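Local atomic coordinates of GTPase-activating protein GYP1 (Saccharomyces cerevisiae, PDB entry 1FKM), a protein that stimulates GTP hydrolysis by the Ypt/Rab GTPases Ypt1 and Ypt7, supplying an arginine finger and a glutamine finger in trans through its TBC domain. Residues 14-19 with 36-41; 19-24 with 43-48. All coordinates share one frame; numbering follows the deposited sequence.

Interaction 1. Residues 14-19 with 36-41; sequences ILKDKT and KIHRPV
The imidazole ring of His38 is the flat group of this contact, and Leu15 and Lys16 approach it from different directions. CD1 of Leu15 lies oblique to the ring, 3.6 Å from CD2 of His38 and 4.1 Å from CG of His38. At the edge, near the ring plane, stands the ammonium group of Lys16, with NZ 4.5 Å from NE2 of His38. One face carries CG2 of the adjacent Ile37, offset toward the rim. The side chains of Leu15 and His38 run antiparallel alongside each other. Lys16 reaches the ring because its side chain is fully extended beyond CB (chi2 169°). Its NZ and NE2 of His38 do not bond to each other. Both go to OD1 of Asp12, Lys16 by a salt bridge and His38 by a hydrogen bond. This shared carboxylate is likely to offset the positive charge beside the ring and to fix the ring's rotation. The contact joins the C-terminal end of helix 4-15 to the chain around His38, at the N-terminal side of helix 39-46. Leu15 also touches Val42 of helix 39-46 and Leu26 of helix 23-30, so it packs where these three helices meet.

Interaction 2. Residues 19-24 with 43-48; sequences TIINQQ and WKLLIG
Gln23 reaches Leu45 by a bent side chain: CG is anti to the backbone N (chi1 -171°), and the turn at chi2 (76°) swings the amide toward helix 39-46. In Ile21, CG1 sits anti to the carbonyl carbon and the chain runs on extended, which brings CD1 to Leu45. There CD1 of Ile21 meets CD1 of Leu45 at 3.6 Å and CD2 of Leu45 at 4.1 Å. The two side chains run roughly perpendicular. NE2 of Gln23 donates a weak hydrogen bond to O of Leu45, long at 3.5 Å but nearly straight (171°). The same carbonyl accepts the backbone bond from N of Gly48, 3.2 Å away from O of Leu45. OE1 of Gln23 is buried without a polar partner and rests 3.9 Å from CD2 of Leu46. With an alanine here, the Leu45 carbonyl would probably lose its weak side-chain donor, keeping the bond from Gly48 N, and a gap would be likely beside Leu46. Asn22 is the N-cap of helix 23-30, its OD1 accepting a bond from N of Asp25. Leu45 and Leu46 both pack on Leu26 of that helix. Gly48, with positive phi, closes helix 39-46 in a Schellman motif. Thus the loop and first turn leading into helix 23-30 pack against the Schellman-terminated end of helix 39-46 in the all-helical TBC domain, away from the arginine and glutamine fingers.

Overall arrangement
Both interactions use helix 39-46. Interaction 1 holds the His38 side of this helix against the end of helix 4-15, and interaction 2 holds its C-terminal part, Leu45 and Leu46, against the start of helix 23-30. Their centres lie about 9 Å apart, and they share Thr19 in the connection between the first two helices. They also touch directly: CD2 of Leu15 packs 3.6 Å from CD1 of Leu45. Interaction 1 is only partly buried, with an exposed lysine at its margin and its polar groups tied to a carboxylate. Interaction 2 is a buried contact, mostly aliphatic, and its polar link is a weak amide-to-carbonyl bond. The two contacts are continuous through Leu15 and Leu45.

Interaction 1. Residues 14-19 with 36-41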
ATOM      1  N   ILE A  14      23.974   3.346   5.580  1.00 27.61           N
ATOM      2  CA  ILE A  14      23.242   4.459   4.992  1.00 26.00           C
ATOM      3  C   ILE A  14      22.377   5.087   6.079  1.00 26.75           C
ATOM      4  O   ILE A  14      22.234   6.308   6.157  1.00 26.42           O
ATOM      5  CB  ILE A  14      22.318   3.993   3.839  1.00 25.75           C
ATOM      6  CG1 ILE A  14      23.160   3.594   2.625  1.00 26.70           C
ATOM      7  CG2 ILE A  14      21.334   5.105   3.465  1.00 25.21           C
ATOM      8  CD1 ILE A  14      22.345   3.073   1.448  1.00 24.75           C
ATOM      9  N   LEU A  15      21.836   4.239   6.945  1.00 23.85           N
ATOM     10  CA  LEU A  15      20.941   4.686   8.003  1.00 28.00           C
ATOM     11  C   LEU A  15      21.548   5.055   9.354  1.00 32.54           C
ATOM     12  O   LEU A  15      21.022   5.928  10.047  1.00 32.98           O
ATOM     13  CB  LEU A  15      19.872   3.616   8.230  1.00 27.23           C
ATOM     14  CG  LEU A  15      19.024   3.242   7.016  1.00 25.98           C
ATOM     15  CD1 LEU A  15      18.166   2.033   7.354  1.00 24.54           C
ATOM     16  CD2 LEU A  15      18.156   4.434   6.604  1.00 25.00           C
ATOM     17  N   LYS A  16      22.645   4.405   9.728  1.00 39.09           N
ATOM     18  CA  LYS A  16      23.256   4.653  11.033  1.00 44.96           C
ATOM     19  C   LYS A  16      24.567   5.433  11.032  1.00 48.12           C
ATOM     20  O   LYS A  16      25.393   5.287  10.131  1.00 49.33           O
ATOM     21  CB  LYS A  16      23.440   3.314  11.747  1.00 52.58           C
ATOM     22  CG  LYS A  16      22.137   2.535  11.857  1.00 55.46           C
ATOM     23  CD  LYS A  16      22.345   1.103  12.314  1.00 58.39           C
ATOM     24  CE  LYS A  16      21.020   0.350  12.321  1.00 60.77           C
ATOM     25  NZ  LYS A  16      21.179  -1.085  12.687  1.00 63.10           N
ATOM     26  N   ASP A  17      24.735   6.270  12.054  1.00 55.51           N
ATOM     27  CA  ASP A  17      25.930   7.095  12.222  1.00 59.24           C
ATOM     28  C   ASP A  17      26.232   7.950  10.988  1.00 59.50           C
ATOM     29  O   ASP A  17      27.327   7.876  10.429  1.00 58.72           O
ATOM     30  CB  ASP A  17      27.133   6.201  12.543  1.00 69.74           C
ATOM     31  CG  ASP A  17      28.367   6.993  12.948  1.00 70.12           C
ATOM     32  OD1 ASP A  17      28.272   8.233  13.072  1.00 70.12           O
ATOM     33  OD2 ASP A  17      29.433   6.371  13.144  1.00 70.12           O
ATOM     34  N   LYS A  18      25.268   8.772  10.574  1.00 70.12           N
ATOM     35  CA  LYS A  18      25.448   9.625   9.398  1.00 70.12           C
ATOM     36  C   LYS A  18      24.863  11.029   9.615  1.00 69.32           C
ATOM     37  O   LYS A  18      25.088  11.939   8.817  1.00 70.12           O
ATOM     38  CB  LYS A  18      24.787   8.961   8.181  1.00 64.34           C
ATOM     39  CG  LYS A  18      25.435   9.272   6.830  1.00 67.15           C
ATOM     40  CD  LYS A  18      25.245  10.721   6.408  1.00 70.12           C
ATOM     41  CE  LYS A  18      25.819  10.983   5.024  1.00 70.12           C
ATOM     42  NZ  LYS A  18      25.115  10.195   3.975  1.00 70.12           N
ATOM     43  N   THR A  19      24.126  11.194  10.708  1.00 42.40           N
ATOM     44  CA  THR A  19      23.487  12.463  11.057  1.00 37.42           C
ATOM     45  C   THR A  19      22.342  12.798  10.099  1.00 33.96           C
ATOM     46  O   THR A  19      21.176  12.787  10.497  1.00 31.49           O
ATOM     47  CB  THR A  19      24.495  13.629  11.073  1.00 52.58           C
ATOM     48  OG1 THR A  19      25.569  13.324  11.972  1.00 53.68           O
ATOM     49  CG2 THR A  19      23.817  14.903  11.548  1.00 51.50           C
ATOM     50  N   LYS A  36      13.872  -6.976   5.501  1.00 22.32           N
ATOM     51  CA  LYS A  36      12.743  -6.851   6.418  1.00 25.59           C
ATOM     52  C   LYS A  36      13.038  -6.090   7.709  1.00 24.32           C
ATOM     53  O   LYS A  36      12.206  -5.310   8.171  1.00 23.77           O
ATOM     54  CB  LYS A  36      12.157  -8.232   6.745  1.00 34.08           C
ATOM     55  CG  LYS A  36      13.115  -9.210   7.401  1.00 40.96           C
ATOM     56  CD  LYS A  36      12.389 -10.500   7.765  1.00 47.96           C
ATOM     57  CE  LYS A  36      13.315 -11.517   8.421  1.00 50.68           C
ATOM     58  NZ  LYS A  36      14.369 -11.992   7.484  1.00 57.46           N
ATOM     59  N   ILE A  37      14.211  -6.289   8.294  1.00 23.96           N
ATOM     60  CA  ILE A  37      14.524  -5.590   9.535  1.00 23.83           C
ATOM     61  C   ILE A  37      14.573  -4.061   9.363  1.00 24.33           C
ATOM     62  O   ILE A  37      14.345  -3.313  10.316  1.00 22.41           O
ATOM     63  CB  ILE A  37      15.859  -6.089  10.137  1.00 32.16           C
ATOM     64  CG1 ILE A  37      16.041  -5.503  11.538  1.00 34.71           C
ATOM     65  CG2 ILE A  37      17.029  -5.700   9.237  1.00 32.40           C
ATOM     66  CD1 ILE A  37      17.259  -6.026  12.265  1.00 41.04           C
ATOM     67  N   HIS A  38      14.840  -3.598   8.145  1.00 20.66           N
ATOM     68  CA  HIS A  38      14.926  -2.159   7.884  1.00 21.19           C
ATOM     69  C   HIS A  38      13.663  -1.501   7.346  1.00 19.55           C
ATOM     70  O   HIS A  38      13.573  -0.274   7.319  1.00 18.68           O
ATOM     71  CB  HIS A  38      16.065  -1.867   6.902  1.00 25.03           C
ATOM     72  CG  HIS A  38      17.425  -1.964   7.515  1.00 25.92           C
ATOM     73  ND1 HIS A  38      18.393  -2.826   7.046  1.00 27.89           N
ATOM     74  CD2 HIS A  38      17.976  -1.314   8.566  1.00 25.42           C
ATOM     75  CE1 HIS A  38      19.482  -2.703   7.783  1.00 25.49           C
ATOM     76  NE2 HIS A  38      19.255  -1.792   8.712  1.00 28.85           N
ATOM     77  N   ARG A  39      12.685  -2.291   6.923  1.00 20.44           N
ATOM     78  CA  ARG A  39      11.478  -1.695   6.360  1.00 20.03           C
ATOM     79  C   ARG A  39      10.777  -0.610   7.170  1.00 19.60           C
ATOM     80  O   ARG A  39      10.427   0.434   6.621  1.00 21.99           O
ATOM     81  CB  ARG A  39      10.462  -2.776   5.976  1.00 23.29           C
ATOM     82  CG  ARG A  39      10.813  -3.485   4.683  1.00 24.11           C
ATOM     83  CD  ARG A  39       9.594  -4.155   4.055  1.00 23.87           C
ATOM     84  NE  ARG A  39       9.928  -4.754   2.768  1.00 22.16           N
ATOM     85  CZ  ARG A  39      10.161  -6.048   2.575  1.00 24.05           C
ATOM     86  NH1 ARG A  39      10.097  -6.903   3.589  1.00 25.18           N
ATOM     87  NH2 ARG A  39      10.463  -6.487   1.361  1.00 24.55           N
ATOM     88  N   PRO A  40      10.543  -0.834   8.471  1.00 18.96           N
ATOM     89  CA  PRO A  40       9.864   0.207   9.249  1.00 20.90           C
ATOM     90  C   PRO A  40      10.488   1.588   9.060  1.00 22.44           C
ATOM     91  O   PRO A  40       9.821   2.526   8.618  1.00 22.05           O
ATOM     92  CB  PRO A  40       9.993  -0.300  10.682  1.00 17.80           C
ATOM     93  CG  PRO A  40       9.916  -1.792  10.496  1.00 17.27           C
ATOM     94  CD  PRO A  40      10.839  -2.005   9.316  1.00 17.22           C
ATOM     95  N   VAL A  41      11.772   1.701   9.381  1.00 21.02           N
ATOM     96  CA  VAL A  41      12.473   2.974   9.250  1.00 20.24           C
ATOM     97  C   VAL A  41      12.544   3.490   7.814  1.00 18.87           C
ATOM     98  O   VAL A  41      12.215   4.648   7.549  1.00 19.30           O
ATOM     99  CB  VAL A  41      13.903   2.874   9.809  1.00 24.99           C
ATOM    100  CG1 VAL A  41      14.690   4.131   9.465  1.00 27.31           C
ATOM    101  CG2 VAL A  41      13.848   2.697  11.319  1.00 30.36           C
TER

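Interaction 2. Residues 19-24 with 43-48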
ATOM      1  N   THR A  19      24.126  11.194  10.708  1.00 42.40           N
ATOM      2  CA  THR A  19      23.487  12.463  11.057  1.00 37.42           C
ATOM      3  C   THR A  19      22.342  12.798  10.099  1.00 33.96           C
ATOM      4  O   THR A  19      21.176  12.787  10.497  1.00 31.49           O
ATOM      5  CB  THR A  19      24.495  13.629  11.073  1.00 52.58           C
ATOM      6  OG1 THR A  19      25.569  13.324  11.972  1.00 53.68           O
ATOM      7  CG2 THR A  19      23.817  14.903  11.548  1.00 51.50           C
ATOM      8  N   ILE A  20      22.672  13.106   8.848  1.00 34.61           N
ATOM      9  CA  ILE A  20      21.647  13.414   7.850  1.00 33.37           C
ATOM     10  C   ILE A  20      21.635  12.300   6.812  1.00 30.88           C
ATOM     11  O   ILE A  20      22.579  12.152   6.040  1.00 30.85           O
ATOM     12  CB  ILE A  20      21.920  14.751   7.130  1.00 44.71           C
ATOM     13  CG1 ILE A  20      21.993  15.891   8.149  1.00 45.46           C
ATOM     14  CG2 ILE A  20      20.812  15.024   6.119  1.00 44.48           C
ATOM     15  CD1 ILE A  20      22.274  17.246   7.535  1.00 46.29           C
ATOM     16  N   ILE A  21      20.565  11.515   6.800  1.00 30.74           N
ATOM     17  CA  ILE A  21      20.448  10.399   5.867  1.00 28.65           C
ATOM     18  C   ILE A  21      20.322  10.865   4.420  1.00 29.46           C
ATOM     19  O   ILE A  21      19.520  11.748   4.111  1.00 28.74           O
ATOM     20  CB  ILE A  21      19.238   9.511   6.238  1.00 28.47           C
ATOM     21  CG1 ILE A  21      19.430   8.972   7.659  1.00 27.81           C
ATOM     22  CG2 ILE A  21      19.098   8.351   5.246  1.00 26.73           C
ATOM     23  CD1 ILE A  21      18.261   8.181   8.194  1.00 30.48           C
ATOM     24  N   ASN A  22      21.120  10.268   3.537  1.00 25.91           N
ATOM     25  CA  ASN A  22      21.098  10.615   2.117  1.00 25.98           C
ATOM     26  C   ASN A  22      19.947   9.927   1.380  1.00 25.92           C
ATOM     27  O   ASN A  22      20.046   8.758   0.999  1.00 22.11           O
ATOM     28  CB  ASN A  22      22.428  10.226   1.463  1.00 36.61           C
ATOM     29  CG  ASN A  22      22.513  10.669   0.018  1.00 37.42           C
ATOM     30  OD1 ASN A  22      21.672  10.310  -0.803  1.00 38.82           O
ATOM     31  ND2 ASN A  22      23.534  11.454  -0.301  1.00 41.06           N
ATOM     32  N   GLN A  23      18.865  10.675   1.175  1.00 29.64           N
ATOM     33  CA  GLN A  23      17.661  10.190   0.500  1.00 33.74           C
ATOM     34  C   GLN A  23      17.954   9.549  -0.856  1.00 32.32           C
ATOM     35  O   GLN A  23      17.352   8.531  -1.216  1.00 30.27           O
ATOM     36  CB  GLN A  23      16.678  11.353   0.310  1.00 55.31           C
ATOM     37  CG  GLN A  23      15.296  10.953  -0.185  1.00 61.28           C
ATOM     38  CD  GLN A  23      14.443  10.329   0.903  1.00 65.48           C
ATOM     39  OE1 GLN A  23      14.832   9.339   1.523  1.00 67.69           O
ATOM     40  NE2 GLN A  23      13.269  10.905   1.140  1.00 67.28           N
ATOM     41  N   GLN A  24      18.868  10.154  -1.612  1.00 33.51           N
ATOM     42  CA  GLN A  24      19.238   9.632  -2.925  1.00 34.61           C
ATOM     43  C   GLN A  24      19.804   8.224  -2.834  1.00 31.87           C
ATOM     44  O   GLN A  24      19.360   7.319  -3.545  1.00 28.91           O
ATOM     45  CB  GLN A  24      20.276  10.536  -3.596  1.00 55.40           C
ATOM     46  CG  GLN A  24      19.731  11.836  -4.157  1.00 62.70           C
ATOM     47  CD  GLN A  24      20.757  12.563  -5.010  1.00 67.29           C
ATOM     48  OE1 GLN A  24      21.279  12.008  -5.981  1.00 69.23           O
ATOM     49  NE2 GLN A  24      21.054  13.809  -4.653  1.00 70.12           N
ATOM     50  N   TRP A  43      10.694   2.750   5.126  1.00 17.77           N
ATOM     51  CA  TRP A  43       9.407   3.138   4.563  1.00 18.00           C
ATOM     52  C   TRP A  43       8.999   4.526   5.073  1.00 17.93           C
ATOM     53  O   TRP A  43       8.487   5.350   4.315  1.00 18.54           O
ATOM     54  CB  TRP A  43       8.327   2.119   4.934  1.00 18.70           C
ATOM     55  CG  TRP A  43       8.252   0.943   4.011  1.00 19.07           C
ATOM     56  CD1 TRP A  43       9.276   0.400   3.270  1.00 19.15           C
ATOM     57  CD2 TRP A  43       7.104   0.118   3.773  1.00 19.58           C
ATOM     58  NE1 TRP A  43       8.826  -0.716   2.591  1.00 21.50           N
ATOM     59  CE2 TRP A  43       7.500  -0.909   2.882  1.00 19.94           C
ATOM     60  CE3 TRP A  43       5.777   0.148   4.228  1.00 18.43           C
ATOM     61  CZ2 TRP A  43       6.618  -1.896   2.440  1.00 19.23           C
ATOM     62  CZ3 TRP A  43       4.895  -0.842   3.785  1.00 18.97           C
ATOM     63  CH2 TRP A  43       5.322  -1.845   2.902  1.00 19.26           C
ATOM     64  N   LYS A  44       9.220   4.783   6.357  1.00 15.84           N
ATOM     65  CA  LYS A  44       8.860   6.081   6.927  1.00 16.23           C
ATOM     66  C   LYS A  44       9.710   7.199   6.331  1.00 17.52           C
ATOM     67  O   LYS A  44       9.223   8.313   6.125  1.00 17.72           O
ATOM     68  CB  LYS A  44       8.997   6.047   8.447  1.00 14.68           C
ATOM     69  CG  LYS A  44       8.019   5.073   9.107  1.00 15.79           C
ATOM     70  CD  LYS A  44       8.226   4.983  10.611  1.00 18.39           C
ATOM     71  CE  LYS A  44       7.409   3.832  11.209  1.00 21.35           C
ATOM     72  NZ  LYS A  44       7.682   3.643  12.662  1.00 24.13           N
ATOM     73  N   LEU A  45      10.971   6.902   6.035  1.00 19.36           N
ATOM     74  CA  LEU A  45      11.853   7.903   5.434  1.00 20.14           C
ATOM     75  C   LEU A  45      11.462   8.166   3.979  1.00 20.29           C
ATOM     76  O   LEU A  45      11.368   9.314   3.551  1.00 20.49           O
ATOM     77  CB  LEU A  45      13.316   7.442   5.489  1.00 21.56           C
ATOM     78  CG  LEU A  45      14.024   7.465   6.850  1.00 22.87           C
ATOM     79  CD1 LEU A  45      15.327   6.676   6.768  1.00 20.80           C
ATOM     80  CD2 LEU A  45      14.288   8.916   7.261  1.00 23.24           C
ATOM     81  N   LEU A  46      11.211   7.102   3.220  1.00 18.44           N
ATOM     82  CA  LEU A  46      10.863   7.260   1.810  1.00 20.21           C
ATOM     83  C   LEU A  46       9.531   7.953   1.549  1.00 21.31           C
ATOM     84  O   LEU A  46       9.394   8.690   0.573  1.00 22.14           O
ATOM     85  CB  LEU A  46      10.870   5.898   1.108  1.00 20.65           C
ATOM     86  CG  LEU A  46      12.235   5.209   1.012  1.00 21.23           C
ATOM     87  CD1 LEU A  46      12.067   3.807   0.421  1.00 24.17           C
ATOM     88  CD2 LEU A  46      13.176   6.056   0.154  1.00 24.24           C
ATOM     89  N   ILE A  47       8.551   7.726   2.414  1.00 22.69           N
ATOM     90  CA  ILE A  47       7.239   8.333   2.218  1.00 24.05           C
ATOM     91  C   ILE A  47       7.186   9.783   2.711  1.00 24.93           C
ATOM     92  O   ILE A  47       6.179  10.476   2.533  1.00 26.87           O
ATOM     93  CB  ILE A  47       6.130   7.484   2.900  1.00 26.44           C
ATOM     94  CG1 ILE A  47       4.776   7.804   2.262  1.00 28.20           C
ATOM     95  CG2 ILE A  47       6.105   7.743   4.406  1.00 26.19           C
ATOM     96  CD1 ILE A  47       3.659   6.905   2.727  1.00 32.05           C
ATOM     97  N   GLY A  48       8.274  10.237   3.319  1.00 23.29           N
ATOM     98  CA  GLY A  48       8.341  11.610   3.798  1.00 25.87           C
ATOM     99  C   GLY A  48       7.775  11.856   5.183  1.00 26.34           C
ATOM    100  O   GLY A  48       7.369  12.974   5.505  1.00 27.43           O
TER